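Local coordinates for Cas13d (uncultured Ruminococcus sp, PDB 6IV9), which binds a CRISPR RNA and, through its two HEPN domains, probably matures that RNA and cleaves target RNA, at residues A[493-497]-A[498-502]. The protein carries 2 engineered substitutions. Numbering follows the deposited sequence.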
loop_
_atom_site.group_PDB
_atom_site.type_symbol
_atom_site.label_atom_id
_atom_site.label_comp_id
_atom_site.label_asym_id
_atom_site.label_seq_id
_atom_site.Cartn_x
_atom_site.Cartn_y
_atom_site.Cartn_z
ATOM N N SER A 493 20.381 -14.274 5.662
ATOM C CA SER A 493 21.672 -13.613 5.968
ATOM C C SER A 493 22.013 -12.590 4.883
ATOM O O SER A 493 22.841 -11.751 5.136
ATOM C CB SER A 493 22.764 -14.623 6.122
ATOM O OG SER A 493 22.917 -15.349 4.927
ATOM N N ASP A 494 21.406 -12.702 3.708
ATOM C CA ASP A 494 21.717 -11.798 2.574
ATOM C C ASP A 494 20.994 -10.459 2.702
ATOM O O ASP A 494 21.307 -9.583 1.920
ATOM C CB ASP A 494 21.275 -12.384 1.234
ATOM C CG ASP A 494 21.994 -13.652 0.821
ATOM O OD1 ASP A 494 23.119 -13.855 1.275
ATOM O OD2 ASP A 494 21.418 -14.410 0.038
ATOM N N LEU A 495 20.067 -10.326 3.644
ATOM C CA LEU A 495 19.248 -9.089 3.730
ATOM C C LEU A 495 19.617 -8.233 4.944
ATOM O O LEU A 495 20.008 -8.776 5.940
ATOM C CB LEU A 495 17.774 -9.486 3.835
ATOM C CG LEU A 495 17.247 -10.460 2.785
ATOM C CD1 LEU A 495 15.770 -10.733 2.983
ATOM C CD2 LEU A 495 17.516 -9.964 1.383
ATOM N N LEU A 496 19.451 -6.922 4.829
ATOM C CA LEU A 496 19.657 -6.000 5.971
ATOM C C LEU A 496 18.492 -6.174 6.946
ATOM O O LEU A 496 17.444 -6.601 6.528
ATOM C CB LEU A 496 19.683 -4.558 5.467
ATOM C CG LEU A 496 20.803 -4.231 4.491
ATOM C CD1 LEU A 496 20.719 -2.792 4.029
ATOM C CD2 LEU A 496 22.149 -4.512 5.115
ATOM N N TYR A 497 18.696 -5.796 8.200
ATOM C CA TYR A 497 17.637 -5.884 9.233
ATOM C C TYR A 497 16.478 -4.956 8.870
ATOM O O TYR A 497 15.343 -5.290 9.128
ATOM C CB TYR A 497 18.223 -5.806 10.638
ATOM C CG TYR A 497 18.818 -7.131 11.016
ATOM C CD1 TYR A 497 18.011 -8.206 11.301
ATOM C CD2 TYR A 497 20.177 -7.343 10.966
ATOM C CE1 TYR A 497 18.532 -9.452 11.594
ATOM C CE2 TYR A 497 20.721 -8.578 11.262
ATOM C CZ TYR A 497 19.898 -9.637 11.580
ATOM O OH TYR A 497 20.420 -10.855 11.852
ATOM N N PHE A 498 16.786 -3.823 8.256
ATOM C CA PHE A 498 15.692 -2.894 7.894
ATOM C C PHE A 498 14.743 -3.595 6.915
ATOM O O PHE A 498 13.557 -3.494 7.102
ATOM C CB PHE A 498 16.236 -1.581 7.338
ATOM C CG PHE A 498 15.142 -0.602 7.013
ATOM C CD1 PHE A 498 14.661 0.266 7.971
ATOM C CD2 PHE A 498 14.552 -0.595 5.767
ATOM C CE1 PHE A 498 13.633 1.140 7.676
ATOM C CE2 PHE A 498 13.531 0.287 5.472
ATOM C CZ PHE A 498 13.069 1.146 6.432
ATOM N N SER A 499 15.293 -4.304 5.931
ATOM C CA SER A 499 14.502 -5.047 4.919
ATOM C C SER A 499 13.694 -6.145 5.608
ATOM O O SER A 499 12.552 -6.301 5.301
ATOM C CB SER A 499 15.403 -5.639 3.880
ATOM O OG SER A 499 16.217 -4.655 3.307
ATOM N N LYS A 500 14.322 -6.860 6.526
ATOM C CA LYS A 500 13.654 -7.948 7.277
ATOM C C LYS A 500 12.531 -7.358 8.138
ATOM O O LYS A 500 11.546 -8.013 8.337
ATOM C CB LYS A 500 14.696 -8.804 8.001
ATOM C CG LYS A 500 15.603 -9.582 7.067
ATOM C CD LYS A 500 16.581 -10.503 7.762
ATOM C CE LYS A 500 17.916 -9.874 8.065
ATOM N NZ LYS A 500 18.981 -10.888 8.202
ATOM N N MET A 501 12.740 -6.158 8.664
ATOM C CA MET A 501 11.712 -5.498 9.492
ATOM C C MET A 501 10.496 -5.208 8.615
ATOM O O MET A 501 9.405 -5.416 9.063
ATOM C CB MET A 501 12.232 -4.191 10.071
ATOM C CG MET A 501 11.227 -3.481 10.895
ATOM S SD MET A 501 11.950 -2.093 11.753
ATOM C CE MET A 501 12.277 -0.970 10.409
ATOM N N ILE A 502 10.725 -4.734 7.397
ATOM C CA ILE A 502 9.604 -4.476 6.451
ATOM C C ILE A 502 8.904 -5.798 6.129
ATOM O O ILE A 502 7.702 -5.829 6.132
ATOM C CB ILE A 502 10.079 -3.733 5.193
ATOM C CG1 ILE A 502 10.705 -2.388 5.559
ATOM C CG2 ILE A 502 8.941 -3.593 4.209
ATOM C CD1 ILE A 502 9.814 -1.472 6.332
HETATM O O HOH W 1 21.508 -9.182 8.200
#
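Lys500 runs back from the first turn of helix 497-505 across one face of the Tyr497 ring. Its CB lies beside the carbonyl oxygens of Leu496 and Tyr497. Lys500 CG comes 3.5 Å from Leu496 O, with Leu495 CB also close, and CD is still near that oxygen. A turn about the CG-CD bond (chi3 -91°) swings Lys500 CE over the face of the Tyr497 ring, 3.8 Å from its centroid, as a CH-pi contact, and Lys500 CE also sits 3.2 Å from Leu495 O. Lys500 NZ follows over that face, 4.0 Å from the Tyr497 ring centroid and 25° off the normal, a cation-pi pair. Lys500 NZ also donates to a water that in turn donates to Leu495 O. It bonds to Ala492 O and forms a salt bridge with Asp319, whose other carboxylate oxygen holds the Tyr497 ring at its hydroxyl end. Leu496 is the N-cap residue: Leu496 O accepts Lys500 N at 3.1 Å, while Tyr497 O accepts Met501 N at 2.8 Å. Glu562 on helix 556-570 holds both Leu496 N and Ser499 OG. The buried ammonium thus meets carboxylate, carbonyl, water and aromatic face, surroundings that would probably keep it charged.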